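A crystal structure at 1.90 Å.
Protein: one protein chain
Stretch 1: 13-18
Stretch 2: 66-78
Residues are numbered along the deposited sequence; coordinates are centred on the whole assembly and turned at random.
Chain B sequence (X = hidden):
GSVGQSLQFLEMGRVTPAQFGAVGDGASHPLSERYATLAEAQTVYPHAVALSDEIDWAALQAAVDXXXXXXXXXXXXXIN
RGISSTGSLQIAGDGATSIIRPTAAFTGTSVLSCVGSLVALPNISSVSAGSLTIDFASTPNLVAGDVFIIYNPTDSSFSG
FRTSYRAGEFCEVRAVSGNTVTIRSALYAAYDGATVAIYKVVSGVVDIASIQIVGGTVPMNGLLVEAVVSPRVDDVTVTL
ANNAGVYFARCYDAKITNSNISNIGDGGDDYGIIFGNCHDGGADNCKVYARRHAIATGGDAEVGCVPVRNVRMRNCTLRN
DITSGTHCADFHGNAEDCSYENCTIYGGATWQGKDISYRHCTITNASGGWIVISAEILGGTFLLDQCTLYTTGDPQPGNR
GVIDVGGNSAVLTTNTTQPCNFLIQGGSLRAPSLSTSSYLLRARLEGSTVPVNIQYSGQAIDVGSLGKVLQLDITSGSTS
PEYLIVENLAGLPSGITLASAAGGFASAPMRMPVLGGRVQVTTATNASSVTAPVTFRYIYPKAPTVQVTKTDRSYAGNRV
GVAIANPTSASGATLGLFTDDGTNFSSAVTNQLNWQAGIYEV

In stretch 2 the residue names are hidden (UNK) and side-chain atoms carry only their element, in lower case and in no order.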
ATOM      1  N   GLY B  13      30.457  17.235   5.594  1.00 63.87           N
ATOM      2  CA  GLY B  13      31.657  16.426   5.720  1.00 63.04           C
ATOM      3  C   GLY B  13      32.841  17.206   6.267  1.00 62.89           C
ATOM      4  O   GLY B  13      32.785  18.426   6.381  1.00 65.75           O
ATOM      5  N   ARG B  14      33.918  16.501   6.605  1.00 59.56           N
ATOM      6  CA  ARG B  14      35.119  17.140   7.137  1.00 54.59           C
ATOM      7  C   ARG B  14      35.985  17.828   6.064  1.00 43.27           C
ATOM      8  O   ARG B  14      36.186  19.041   6.130  1.00 43.65           O
ATOM      9  CB  ARG B  14      35.962  16.142   7.938  1.00 59.66           C
ATOM     10  CG  ARG B  14      35.421  15.786   9.307  1.00 63.80           C
ATOM     11  CD  ARG B  14      36.531  15.173  10.165  1.00 70.83           C
ATOM     12  NE  ARG B  14      36.642  13.716  10.042  1.00 76.24           N
ATOM     13  CZ  ARG B  14      37.755  13.012  10.269  1.00 79.08           C
ATOM     14  NH1 ARG B  14      37.744  11.688  10.135  1.00 79.10           N
ATOM     15  NH2 ARG B  14      38.884  13.626  10.616  1.00 80.35           N
ATOM     16  N   VAL B  15      36.492  17.073   5.087  1.00 30.09           N
ATOM     17  CA  VAL B  15      37.388  17.645   4.076  1.00 23.55           C
ATOM     18  C   VAL B  15      36.694  17.961   2.754  1.00 22.62           C
ATOM     19  O   VAL B  15      35.637  17.416   2.455  1.00 24.27           O
ATOM     20  CB  VAL B  15      38.596  16.723   3.771  1.00 17.70           C
ATOM     21  CG1 VAL B  15      39.357  16.406   5.050  1.00 19.61           C
ATOM     22  CG2 VAL B  15      38.136  15.435   3.087  1.00 14.50           C
ATOM     23  N   THR B  16      37.300  18.838   1.959  1.00 19.22           N
ATOM     24  CA  THR B  16      36.771  19.141   0.636  1.00 17.67           C
ATOM     25  C   THR B  16      37.817  18.828  -0.417  1.00 18.07           C
ATOM     26  O   THR B  16      39.007  18.762  -0.104  1.00 16.87           O
ATOM     27  CB  THR B  16      36.369  20.619   0.493  1.00 17.88           C
ATOM     28  OG1 THR B  16      37.534  21.443   0.646  1.00 18.86           O
ATOM     29  CG2 THR B  16      35.308  20.986   1.524  1.00 18.60           C
ATOM     30  N   PRO B  17      37.386  18.649  -1.676  1.00 17.85           N
ATOM     31  CA  PRO B  17      38.359  18.491  -2.770  1.00 15.30           C
ATOM     32  C   PRO B  17      39.275  19.726  -2.883  1.00 14.58           C
ATOM     33  O   PRO B  17      40.462  19.582  -3.181  1.00 13.33           O
ATOM     34  CB  PRO B  17      37.467  18.377  -4.020  1.00 15.96           C
ATOM     35  CG  PRO B  17      36.130  17.888  -3.501  1.00 17.27           C
ATOM     36  CD  PRO B  17      35.989  18.514  -2.139  1.00 17.52           C
ATOM     37  N   ALA B  18      38.725  20.925  -2.667  1.00 14.18           N
ATOM     38  CA  ALA B  18      39.517  22.165  -2.692  1.00 14.24           C
ATOM     39  C   ALA B  18      40.742  22.102  -1.788  1.00 15.61           C
ATOM     40  O   ALA B  18      41.823  22.558  -2.165  1.00 14.01           O
ATOM     41  CB  ALA B  18      38.651  23.375  -2.298  1.00 17.19           C
ATOM     42  N   UNK B  66      41.865  10.299   2.705  1.00 12.40           N
ATOM     43  CA  UNK B  66      42.120  10.850   4.019  1.00 15.49           C
ATOM     44  C   UNK B  66      41.377  10.071   5.113  1.00 17.54           C
ATOM     45  O   UNK B  66      41.760  10.137   6.282  1.00 14.98           O
ATOM     46  o   UNK B  66      40.314  12.485   4.287  1.00 15.34           O
ATOM     47  c   UNK B  66      41.723  12.331   4.077  1.00 15.49           C
ATOM     48  N   UNK B  67      40.306   9.356   4.751  1.00 18.02           N
ATOM     49  CA  UNK B  67      39.502   8.676   5.760  1.00 18.94           C
ATOM     50  C   UNK B  67      38.439   9.543   6.433  1.00 21.65           C
ATOM     51  O   UNK B  67      37.571   9.040   7.165  1.00 22.35           O
ATOM     52  N   UNK B  68      38.511  10.850   6.212  1.00 16.82           N
ATOM     53  CA  UNK B  68      37.474  11.760   6.689  1.00 14.14           C
ATOM     54  C   UNK B  68      36.288  11.791   5.726  1.00 14.95           C
ATOM     55  O   UNK B  68      36.449  11.531   4.525  1.00 15.81           O
ATOM     56  c   UNK B  68      38.053  13.158   6.856  1.00 15.90           C
ATOM     57  N   UNK B  69      35.084  12.125   6.242  1.00 15.04           N
ATOM     58  CA  UNK B  69      33.951  12.359   5.346  1.00 12.87           C
ATOM     59  C   UNK B  69      34.287  13.497   4.392  1.00 14.64           C
ATOM     60  O   UNK B  69      34.936  14.471   4.787  1.00 14.44           O
ATOM     61  c   UNK B  69      33.179  12.198   7.615  1.00 15.10           C
ATOM     62  c   UNK B  69      34.705  12.260   7.661  1.00 17.00           C
ATOM     63  c   UNK B  69      32.806  12.776   6.302  1.00 14.71           C
ATOM     64  N   UNK B  70      33.865  13.361   3.138  1.00 11.42           N
ATOM     65  CA  UNK B  70      34.188  14.333   2.107  1.00 10.83           C
ATOM     66  C   UNK B  70      32.958  15.152   1.750  1.00 13.17           C
ATOM     67  O   UNK B  70      31.896  14.602   1.463  1.00 12.42           O
ATOM     68  c   UNK B  70      34.728  13.623   0.850  1.00 12.02           C
ATOM     69  c   UNK B  70      35.984  12.822   1.228  1.00  9.59           C
ATOM     70  c   UNK B  70      35.032  14.623  -0.279  1.00  8.67           C
ATOM     71  N   UNK B  71      33.103  16.472   1.785  1.00  9.42           N
ATOM     72  CA  UNK B  71      32.058  17.350   1.308  1.00 13.65           C
ATOM     73  C   UNK B  71      32.480  17.945  -0.029  1.00 16.41           C
ATOM     74  O   UNK B  71      33.569  18.498  -0.147  1.00 19.85           O
ATOM     75  c   UNK B  71      28.804  20.173   1.053  1.00 29.09           C
ATOM     76  n   UNK B  71      29.675  21.149   0.871  1.00 28.46           N
ATOM     77  c   UNK B  71      30.913  20.727   1.296  1.00 31.20           C
ATOM     78  c   UNK B  71      30.769  19.464   1.758  1.00 27.33           C
ATOM     79  c   UNK B  71      31.767  18.488   2.291  1.00 18.43           C
ATOM     80  n   UNK B  71      29.439  19.142   1.583  1.00 29.17           N
ATOM     81  N   UNK B  72      31.617  17.820  -1.030  1.00 12.98           N
ATOM     82  CA  UNK B  72      31.921  18.317  -2.367  1.00 13.72           C
ATOM     83  C   UNK B  72      31.050  19.535  -2.640  1.00 14.14           C
ATOM     84  O   UNK B  72      29.871  19.406  -2.885  1.00 13.51           O
ATOM     85  c   UNK B  72      32.462  15.984  -3.189  1.00 13.76           C
ATOM     86  c   UNK B  72      31.909  17.791  -4.859  1.00 15.27           C
ATOM     87  c   UNK B  72      32.389  14.958  -4.326  1.00 16.16           C
ATOM     88  c   UNK B  72      31.634  17.243  -3.447  1.00 14.01           C
ATOM     89  N   UNK B  73      31.652  20.730  -2.617  1.00 16.18           N
ATOM     90  CA  UNK B  73      30.968  21.989  -2.945  1.00 16.91           C
ATOM     91  C   UNK B  73      30.508  21.952  -4.380  1.00 13.78           C
ATOM     92  O   UNK B  73      31.138  21.220  -5.141  1.00 15.80           O
ATOM     93  c   UNK B  73      32.094  23.030  -2.834  1.00 15.11           C
ATOM     94  c   UNK B  73      33.089  22.403  -1.928  1.00 19.29           C
ATOM     95  c   UNK B  73      33.067  20.939  -2.290  1.00 16.36           C
ATOM     96  N   UNK B  74      29.484  22.727  -4.740  1.00 14.71           N
ATOM     97  CA  UNK B  74      29.114  22.969  -6.134  1.00 14.99           C
ATOM     98  C   UNK B  74      30.339  23.174  -6.984  1.00 15.39           C
ATOM     99  O   UNK B  74      31.229  23.940  -6.629  1.00 16.26           O
ATOM    100  c   UNK B  74      28.240  24.230  -6.286  1.00 16.37           C
ATOM    101  o   UNK B  74      26.913  23.949  -5.913  1.00 24.81           O
ATOM    102  N   UNK B  75      30.362  22.500  -8.123  1.00 13.41           N
ATOM    103  CA  UNK B  75      31.467  22.582  -9.051  1.00 12.33           C
ATOM    104  C   UNK B  75      31.350  21.398  -9.991  1.00 13.13           C
ATOM    105  O   UNK B  75      30.477  20.538  -9.810  1.00 12.96           O
ATOM    106  N   UNK B  76      32.217  21.348 -10.995  1.00 10.97           N
ATOM    107  CA  UNK B  76      32.084  20.374 -12.060  1.00 14.18           C
ATOM    108  C   UNK B  76      33.454  19.736 -12.192  1.00 12.46           C
ATOM    109  O   UNK B  76      34.339  20.277 -12.829  1.00 14.18           O
ATOM    110  c   UNK B  76      31.642  21.091 -13.346  1.00 18.30           C
ATOM    111  c   UNK B  76      31.183  20.135 -14.435  1.00 18.90           C
ATOM    112  o   UNK B  76      30.288  20.519 -15.205  1.00 21.35           O
ATOM    113  o   UNK B  76      31.705  19.006 -14.551  1.00 17.53           O
ATOM    114  N   UNK B  77      33.633  18.595 -11.532  1.00 12.63           N
ATOM    115  CA  UNK B  77      34.959  18.009 -11.351  1.00 11.17           C
ATOM    116  C   UNK B  77      35.277  16.981 -12.435  1.00 11.81           C
ATOM    117  O   UNK B  77      34.530  16.014 -12.627  1.00 12.15           O
ATOM    118  c   UNK B  77      34.208  20.150  -6.784  1.00 15.50           C
ATOM    119  c   UNK B  77      35.757  19.025  -8.204  1.00 12.97           C
ATOM    120  c   UNK B  77      35.512  19.912  -7.179  1.00 14.60           C
ATOM    121  c   UNK B  77      34.720  18.358  -8.847  1.00 10.13           C
ATOM    122  o   UNK B  77      33.952  21.044  -5.765  1.00 19.11           O
ATOM    123  c   UNK B  77      33.159  19.498  -7.404  1.00 13.43           C
ATOM    124  c   UNK B  77      33.417  18.604  -8.421  1.00  8.49           C
ATOM    125  c   UNK B  77      35.011  17.376  -9.965  1.00 11.62           C
ATOM    126  N   UNK B  78      36.379  17.192 -13.147  1.00  8.55           N
ATOM    127  CA  UNK B  78      36.727  16.340 -14.273  1.00 10.32           C
ATOM    128  C   UNK B  78      37.629  15.221 -13.796  1.00 12.43           C
ATOM    129  O   UNK B  78      38.702  15.481 -13.232  1.00 11.85           O
ATOM    130  c   UNK B  78      35.356  18.289 -16.214  1.00 13.40           C
ATOM    131  c   UNK B  78      37.451  17.151 -15.361  1.00 10.63           C
ATOM    132  c   UNK B  78      36.759  18.496 -15.666  1.00 12.13           C
ATOM    133  n   UNK B  78      34.338  18.693 -15.432  1.00 11.78           N
ATOM    134  o   UNK B  78      35.184  17.717 -17.300  1.00 16.05           O
TER
HETATM  135  O   HOH W   1      36.151  21.641  -3.404  1.00 36.28           O

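Position 66 carries one carbon and then one oxygen; the oxygen lies 3.9 Å from Val15 CG2 and accepts a hydrogen bond from the backbone N of position 68 at 3.1 Å. This is Ser66. Position 67 has no side-chain atoms, and its positive phi of 84° would jam a CB against the preceding carbonyl O, so it is Gly67. At position 68 a single carbon points toward stretch 1, covering one face of the Arg14 guanidinium (CB to Arg14 CZ, 3.4 Å) and meeting Val15 CG1 at 3.9 Å: Ala68. Position 69 has three carbons closing a ring onto its own N, one of them 3.4 Å from Arg14 NE; this is Pro69.

At position 70 one carbon carries two more, with the CA-to-CB bond directed away from stretch 1, yet one branch still comes within 3.9 Å of Val15 CG2. This is Val70, with chi1 in the t well. Position 71 shows one carbon and a five-membered ring of three carbons and two nitrogens, the mark of His71; its CB is 3.8 Å from Gly13 N, and Thr16 CG2 sits at the ring edge. Position 72 has four carbons forked at the first, one arm two carbons long, which gives Ile72; its CG1 reaches Pro17 CG at 4.1 Å. Three carbons again close onto the backbone N at position 73, where Pro73 CD packs 3.8 Å from Pro17 CD.

Positions 74 to 76 do not touch stretch 1. One carbon and one oxygen make Ser74, an empty side chain makes Gly75, and two carbons, the second bearing two oxygens, make Asp76. Position 77 has one carbon and a six-carbon ring bearing an oxygen, hence Tyr77; its CE2 lies 4.0 Å from Pro17 CB, while OH donates to Pro73 O at 2.9 Å. Position 78, out of reach, has three carbons, the third carrying one oxygen and one nitrogen. With Asp76 O accepting from that nitrogen at 3.0 Å, it is Gln78.

The contact is anchored by a single beta bridge between Val15 and Val70. Val15 N donates to Pro69 O at 3.0 Å and His71 N donates to Val15 O at 2.8 Å, while Arg14 N adds a weak bond to Pro69 O at 2.9 Å. These bonds involve backbone atoms alone, so the side chains contribute chiefly by packing: Val15 against Ala68 and Val70, and Pro17 against Val70, Ile72, Pro73 and Tyr77. A water accepts from Ala18 N at 2.8 Å and donates to Tyr77 OH at 3.3 Å, extending the contact beyond Pro17.

Stretch 2 66-78: SGAPVHIPSGDYQ
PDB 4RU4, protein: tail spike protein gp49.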